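Local coordinates for protein pyroglutamyl-peptidase I (Fervidobacterium islandicum, PDB 6LTQ) that probably removes the N-terminal pyroglutamyl residue from peptides, as a cysteine peptidase of the pyroglutamyl-peptidase I family from a thermophilic, keratin-degrading bacterium, at residues L18-E23 / L53-S58; V65-Y70 / Y160-H165. All blocks are in the same frame, centred on the assembly; numbering follows the deposited sequence.

Interaction 1 of 2, residues L18-E23 / L53-S58; sequences LLTGFE and LILPVS
Thr20, Gly21 and Phe22 lie beside Leu53, Ile54 and Leu55 as parallel strand partners, their short axes 4.5 Å apart at an angle of 32°. Four backbone hydrogen bonds join them: Leu53 N to Leu19 O, Gly21 N to Leu53 O, Leu55 N to Gly21 O and Glu23 N to Leu55 O. The third is the straightest, at 169° about its hydrogen. The strands belong to the beta-alpha-beta unit of strand 15-22, helix 32-40 and strand 48-55, a parallel element of the open sheet of the pyroglutamyl peptidase fold. On one face, apolar side chains meet helices 59-72 and 158-170: Phe22 CE1 lies 3.6 Å from Leu55 CB, while Leu18 CD1 reaches Leu53 CB at 4.0 Å. Thr20 shares this face, and its buried hydroxyl is satisfied by His80. The other face turns to helix 32-40; Ile54 CD1 passes 4.2 Å from Gly21 CA, where a glycine brings no side chain against the isoleucine tip. Beyond the strand ends, Glu23 puts its CG 3.6 Å from Ile54 CG2, its chain extended from there (chi2 179°) so that the carboxylate passes Pro56. A water donates to Glu23 OE1 at 2.7 Å and accepts from Val57 N at 2.9 Å, Val57 being the central residue of an inverse gamma turn. Val57 CG2 packs 3.9 Å from Phe22 CB.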
loop_
_atom_site.group_PDB
_atom_site.type_symbol
_atom_site.label_atom_id
_atom_site.label_comp_id
_atom_site.label_asym_id
_atom_site.label_seq_id
_atom_site.Cartn_x
_atom_site.Cartn_y
_atom_site.Cartn_z
ATOM N N LEU D 18 -31.126 -6.848 13.178
ATOM C CA LEU D 18 -31.174 -5.515 12.591
ATOM C C LEU D 18 -29.969 -5.372 11.670
ATOM O O LEU D 18 -28.823 -5.466 12.126
ATOM C CB LEU D 18 -31.167 -4.434 13.665
ATOM C CG LEU D 18 -31.044 -3.017 13.126
ATOM C CD1 LEU D 18 -32.189 -2.698 12.153
ATOM C CD2 LEU D 18 -30.976 -1.980 14.256
ATOM N N LEU D 19 -30.232 -5.221 10.372
ATOM C CA LEU D 19 -29.214 -5.001 9.350
ATOM C C LEU D 19 -29.266 -3.548 8.914
ATOM O O LEU D 19 -30.293 -3.087 8.401
ATOM C CB LEU D 19 -29.437 -5.928 8.154
ATOM C CG LEU D 19 -28.419 -5.842 7.022
ATOM C CD1 LEU D 19 -27.077 -6.468 7.488
ATOM C CD2 LEU D 19 -28.966 -6.558 5.795
ATOM N N THR D 20 -28.175 -2.817 9.128
ATOM C CA THR D 20 -28.160 -1.401 8.799
ATOM C C THR D 20 -27.111 -1.096 7.738
ATOM O O THR D 20 -26.106 -1.802 7.600
ATOM C CB THR D 20 -27.907 -0.533 10.046
ATOM O OG1 THR D 20 -26.551 -0.694 10.473
ATOM C CG2 THR D 20 -28.834 -0.947 11.186
ATOM N N GLY D 21 -27.358 -0.016 6.993
ATOM C CA GLY D 21 -26.407 0.530 6.064
ATOM C C GLY D 21 -26.403 2.052 6.239
ATOM O O GLY D 21 -27.150 2.578 7.062
ATOM N N PHE D 22 -25.571 2.703 5.450
ATOM C CA PHE D 22 -25.461 4.156 5.492
ATOM C C PHE D 22 -25.740 4.756 4.123
ATOM O O PHE D 22 -25.501 4.133 3.080
ATOM C CB PHE D 22 -24.083 4.588 5.961
ATOM C CG PHE D 22 -23.875 4.406 7.439
ATOM C CD1 PHE D 22 -24.393 5.320 8.343
ATOM C CD2 PHE D 22 -23.178 3.308 7.926
ATOM C CE1 PHE D 22 -24.209 5.156 9.701
ATOM C CE2 PHE D 22 -22.984 3.141 9.293
ATOM C CZ PHE D 22 -23.494 4.063 10.181
ATOM N N GLU D 23 -26.245 5.986 4.147
ATOM C CA GLU D 23 -26.448 6.768 2.943
ATOM C C GLU D 23 -25.106 7.130 2.303
ATOM O O GLU D 23 -24.052 7.015 2.937
ATOM C CB GLU D 23 -27.252 8.024 3.291
ATOM C CG GLU D 23 -28.559 7.663 3.981
ATOM C CD GLU D 23 -29.414 8.861 4.394
ATOM O OE1 GLU D 23 -28.913 10.008 4.406
ATOM O OE2 GLU D 23 -30.604 8.638 4.709
ATOM N N LEU D 53 -32.499 -1.062 8.060
ATOM C CA LEU D 53 -32.544 0.360 8.365
ATOM C C LEU D 53 -31.354 1.045 7.714
ATOM O O LEU D 53 -30.222 0.582 7.868
ATOM C CB LEU D 53 -32.544 0.577 9.882
ATOM C CG LEU D 53 -32.426 2.037 10.307
ATOM C CD1 LEU D 53 -33.702 2.774 9.912
ATOM C CD2 LEU D 53 -32.262 2.100 11.816
ATOM N N ILE D 54 -31.609 2.134 6.995
ATOM C CA ILE D 54 -30.556 2.969 6.432
ATOM C C ILE D 54 -30.359 4.170 7.347
ATOM O O ILE D 54 -31.324 4.867 7.693
ATOM C CB ILE D 54 -30.894 3.413 5.001
ATOM C CG1 ILE D 54 -31.155 2.197 4.114
ATOM C CG2 ILE D 54 -29.771 4.265 4.429
ATOM C CD1 ILE D 54 -29.990 1.252 4.030
ATOM N N LEU D 55 -29.118 4.403 7.754
ATOM C CA LEU D 55 -28.799 5.482 8.678
ATOM C C LEU D 55 -28.182 6.661 7.954
ATOM O O LEU D 55 -27.471 6.491 6.953
ATOM C CB LEU D 55 -27.822 4.986 9.753
ATOM C CG LEU D 55 -28.342 3.815 10.570
ATOM C CD1 LEU D 55 -27.203 3.221 11.403
ATOM C CD2 LEU D 55 -29.499 4.245 11.480
ATOM N N PRO D 56 -28.414 7.871 8.448
ATOM C CA PRO D 56 -27.733 9.030 7.883
ATOM C C PRO D 56 -26.283 9.070 8.340
ATOM O O PRO D 56 -25.944 8.685 9.459
ATOM C CB PRO D 56 -28.512 10.214 8.465
ATOM C CG PRO D 56 -29.005 9.693 9.774
ATOM C CD PRO D 56 -29.309 8.240 9.567
ATOM N N VAL D 57 -25.438 9.597 7.472
ATOM C CA VAL D 57 -24.049 9.822 7.834
ATOM C C VAL D 57 -23.996 11.171 8.540
ATOM O O VAL D 57 -23.647 12.200 7.949
ATOM C CB VAL D 57 -23.134 9.750 6.604
ATOM C CG1 VAL D 57 -21.672 9.971 7.016
ATOM C CG2 VAL D 57 -23.323 8.386 5.903
ATOM N N SER D 58 -24.351 11.161 9.821
ATOM C CA SER D 58 -24.503 12.381 10.608
ATOM C C SER D 58 -24.143 12.066 12.049
ATOM O O SER D 58 -24.697 11.134 12.633
ATOM C CB SER D 58 -25.947 12.916 10.529
ATOM O OG SER D 58 -26.288 13.703 11.661
HETATM O O HOH W 1 -26.726 11.255 5.458
#

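Interaction 2 of 2, residues V65-Y70 / Y160-H165; sequences VLEEYY and YYYSLH
The helical segments carrying Leu66 and Glu67 and, opposite them, Ser163 and Tyr162 run in roughly the same direction, their short axes 11.4 Å apart and inclined at 30°, with Leu66 level with Ser163 and Glu67 with Tyr162. At that spacing the backbones stay well separated, and most of the gap is bridged by the long side chains of Glu67, Tyr70 and Tyr162, which reach even a short serine. Tyr162 has its CG anti to the backbone N (chi1 -172°), which sends the ring across to the other helix. Its OH donates to Glu67 OE1; the modelled 2.4 Å is so short that the exact length is doubtful and says nothing about strength. The oxygen sits at the ring edge, in plane, while the carboxylate is turned 62° from the ring. Glu67 reaches this point through a bend at chi2. Deeper in the contact, Tyr70 OH and Ser163 OG are hydrogen-bonded at 2.8 Å, with OG in the plane of the Tyr70 ring at its edge. A tyrosine suits this place because its ring packs against apolar neighbours such as Ala78 and Leu18 while the hydroxyl at its tip meets Ser163. Between the two polar pairs, Leu66 CD2 packs 3.5 Å from Ser163 OG and 4.2 Å from Tyr162 CD1; the leucine and tyrosine side chains run alongside each other, pointing opposite ways. Helices 59-72 and 158-170 lie side by side on one face of the central sheet. Ser163 OG is also hydrogen-bonded to His80 NE2 of strand 77-83, so this buried hydroxyl ties its helix to both the neighbouring helix and the sheet. Glu67 OE1 forms a salt bridge with Arg166, which would be expected to stabilise a negatively charged carboxylate, the tyrosine hydroxyl merely adding to it.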
loop_
_atom_site.group_PDB
_atom_site.type_symbol
_atom_site.label_atom_id
_atom_site.label_comp_id
_atom_site.label_asym_id
_atom_site.label_seq_id
_atom_site.Cartn_x
_atom_site.Cartn_y
_atom_site.Cartn_z
ATOM N N VAL D 65 -31.564 8.222 14.968
ATOM C CA VAL D 65 -32.351 7.321 14.127
ATOM C C VAL D 65 -32.197 5.887 14.613
ATOM O O VAL D 65 -33.183 5.159 14.748
ATOM C CB VAL D 65 -31.951 7.461 12.647
ATOM C CG1 VAL D 65 -32.674 6.427 11.800
ATOM C CG2 VAL D 65 -32.211 8.882 12.133
ATOM N N LEU D 66 -30.962 5.463 14.917
ATOM C CA LEU D 66 -30.752 4.099 15.410
ATOM C C LEU D 66 -31.420 3.890 16.760
ATOM O O LEU D 66 -32.024 2.838 17.006
ATOM C CB LEU D 66 -29.252 3.780 15.516
ATOM C CG LEU D 66 -28.896 2.376 16.041
ATOM C CD1 LEU D 66 -29.435 1.260 15.143
ATOM C CD2 LEU D 66 -27.377 2.193 16.236
ATOM N N GLU D 67 -31.273 4.855 17.674
ATOM C CA GLU D 67 -31.929 4.725 18.970
ATOM C C GLU D 67 -33.440 4.666 18.800
ATOM O O GLU D 67 -34.114 3.864 19.456
ATOM C CB GLU D 67 -31.539 5.885 19.890
ATOM C CG GLU D 67 -32.200 5.843 21.273
ATOM C CD GLU D 67 -31.951 4.541 22.023
ATOM O OE1 GLU D 67 -30.930 3.873 21.764
ATOM O OE2 GLU D 67 -32.778 4.184 22.885
ATOM N N GLU D 68 -33.974 5.478 17.881
ATOM C CA GLU D 68 -35.411 5.494 17.640
ATOM C C GLU D 68 -35.886 4.125 17.186
ATOM O O GLU D 68 -36.940 3.648 17.624
ATOM C CB GLU D 68 -35.730 6.561 16.581
ATOM C CG GLU D 68 -37.176 6.643 16.087
ATOM C CD GLU D 68 -37.355 7.624 14.906
ATOM O OE1 GLU D 68 -36.576 7.566 13.920
ATOM O OE2 GLU D 68 -38.277 8.468 14.970
ATOM N N TYR D 69 -35.077 3.440 16.370
ATOM C CA TYR D 69 -35.443 2.090 15.957
ATOM C C TYR D 69 -35.299 1.118 17.109
ATOM O O TYR D 69 -36.145 0.233 17.286
ATOM C CB TYR D 69 -34.607 1.609 14.771
ATOM C CG TYR D 69 -35.277 0.458 14.051
ATOM C CD1 TYR D 69 -35.165 -0.853 14.513
ATOM C CD2 TYR D 69 -36.061 0.693 12.929
ATOM C CE1 TYR D 69 -35.807 -1.906 13.856
ATOM C CE2 TYR D 69 -36.704 -0.342 12.273
ATOM C CZ TYR D 69 -36.579 -1.638 12.735
ATOM O OH TYR D 69 -37.229 -2.662 12.063
ATOM N N TYR D 70 -34.228 1.249 17.898
ATOM C CA TYR D 70 -34.089 0.368 19.052
ATOM C C TYR D 70 -35.255 0.549 20.018
ATOM O O TYR D 70 -35.698 -0.435 20.632
ATOM C CB TYR D 70 -32.758 0.604 19.785
ATOM C CG TYR D 70 -31.541 -0.123 19.235
ATOM C CD1 TYR D 70 -31.594 -1.466 18.846
ATOM C CD2 TYR D 70 -30.331 0.544 19.122
ATOM C CE1 TYR D 70 -30.463 -2.116 18.343
ATOM C CE2 TYR D 70 -29.201 -0.094 18.623
ATOM C CZ TYR D 70 -29.267 -1.416 18.237
ATOM O OH TYR D 70 -28.126 -2.022 17.743
ATOM N N TYR D 160 -21.240 1.719 15.866
ATOM C CA TYR D 160 -20.765 0.471 16.446
ATOM C C TYR D 160 -20.624 0.600 17.959
ATOM O O TYR D 160 -21.072 -0.270 18.709
ATOM C CB TYR D 160 -19.418 0.067 15.818
ATOM C CG TYR D 160 -19.016 -1.373 15.976
ATOM C CD1 TYR D 160 -19.923 -2.336 16.376
ATOM C CD2 TYR D 160 -17.697 -1.784 15.685
ATOM C CE1 TYR D 160 -19.552 -3.670 16.509
ATOM C CE2 TYR D 160 -17.314 -3.107 15.810
ATOM C CZ TYR D 160 -18.232 -4.049 16.214
ATOM O OH TYR D 160 -17.839 -5.358 16.318
ATOM N N TYR D 161 -19.963 1.663 18.416
ATOM C CA TYR D 161 -19.788 1.846 19.854
ATOM C C TYR D 161 -21.135 2.015 20.539
ATOM O O TYR D 161 -21.387 1.423 21.595
ATOM C CB TYR D 161 -18.885 3.045 20.136
ATOM C CG TYR D 161 -18.625 3.255 21.619
ATOM C CD1 TYR D 161 -19.483 4.038 22.394
ATOM C CD2 TYR D 161 -17.526 2.671 22.246
ATOM C CE1 TYR D 161 -19.263 4.224 23.743
ATOM C CE2 TYR D 161 -17.288 2.869 23.603
ATOM C CZ TYR D 161 -18.160 3.648 24.350
ATOM O OH TYR D 161 -17.932 3.833 25.718
ATOM N N TYR D 162 -22.025 2.793 19.922
ATOM C CA TYR D 162 -23.352 2.995 20.501
ATOM C C TYR D 162 -24.051 1.662 20.747
ATOM O O TYR D 162 -24.572 1.416 21.841
ATOM C CB TYR D 162 -24.191 3.901 19.592
ATOM C CG TYR D 162 -25.506 4.296 20.248
ATOM C CD1 TYR D 162 -26.629 3.483 20.146
ATOM C CD2 TYR D 162 -25.601 5.460 21.001
ATOM C CE1 TYR D 162 -27.818 3.835 20.767
ATOM C CE2 TYR D 162 -26.778 5.821 21.619
ATOM C CZ TYR D 162 -27.882 5.007 21.501
ATOM O OH TYR D 162 -29.049 5.376 22.127
ATOM N N SER D 163 -24.037 0.763 19.752
ATOM C CA SER D 163 -24.734 -0.509 19.907
ATOM C C SER D 163 -24.064 -1.407 20.937
ATOM O O SER D 163 -24.753 -2.059 21.731
ATOM C CB SER D 163 -24.846 -1.251 18.561
ATOM O OG SER D 163 -25.756 -0.589 17.687
ATOM N N LEU D 164 -22.722 -1.477 20.939
ATOM C CA LEU D 164 -22.077 -2.333 21.927
ATOM C C LEU D 164 -22.235 -1.761 23.337
ATOM O O LEU D 164 -22.365 -2.526 24.299
ATOM C CB LEU D 164 -20.594 -2.543 21.569
ATOM C CG LEU D 164 -20.311 -3.520 20.401
ATOM C CD1 LEU D 164 -18.807 -3.471 19.969
ATOM C CD2 LEU D 164 -20.663 -4.932 20.745
ATOM N N HIS D 165 -22.230 -0.433 23.478
ATOM C CA HIS D 165 -22.462 0.171 24.790
ATOM C C HIS D 165 -23.901 -0.042 25.256
ATOM O O HIS D 165 -24.136 -0.444 26.401
ATOM C CB HIS D 165 -22.146 1.657 24.759
ATOM C CG HIS D 165 -22.378 2.337 26.073
ATOM N ND1 HIS D 165 -21.773 1.919 27.241
ATOM C CD2 HIS D 165 -23.156 3.395 26.408
ATOM C CE1 HIS D 165 -22.161 2.698 28.237
ATOM N NE2 HIS D 165 -23.002 3.600 27.759
#

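How the interactions relate
Interactions 1 and 2 come in series along the chain, with centres 11 Å apart, and strand 48-55 leads through a short connection into helix 59-72. Interaction 1 joins two strands of the central sheet; interaction 2 joins two helices lying against one face of it. The layers touch through side chains: Leu18 CD2 meets Leu66 CD1 at 3.7 Å, Leu53 CD2 meets Tyr69 CB at 3.8 Å and Leu55 CD2 meets Val65 CG1 at 3.9 Å. His80 of strand 77-83 bonds to Thr20 in interaction 1 and to Ser163 in interaction 2, linking them through a third strand. Phe22 and Val57 touch Ile155, the residue just before Cys156, which is modified to cysteinesulfonic acid in this structure; helix 158-170 follows closely after.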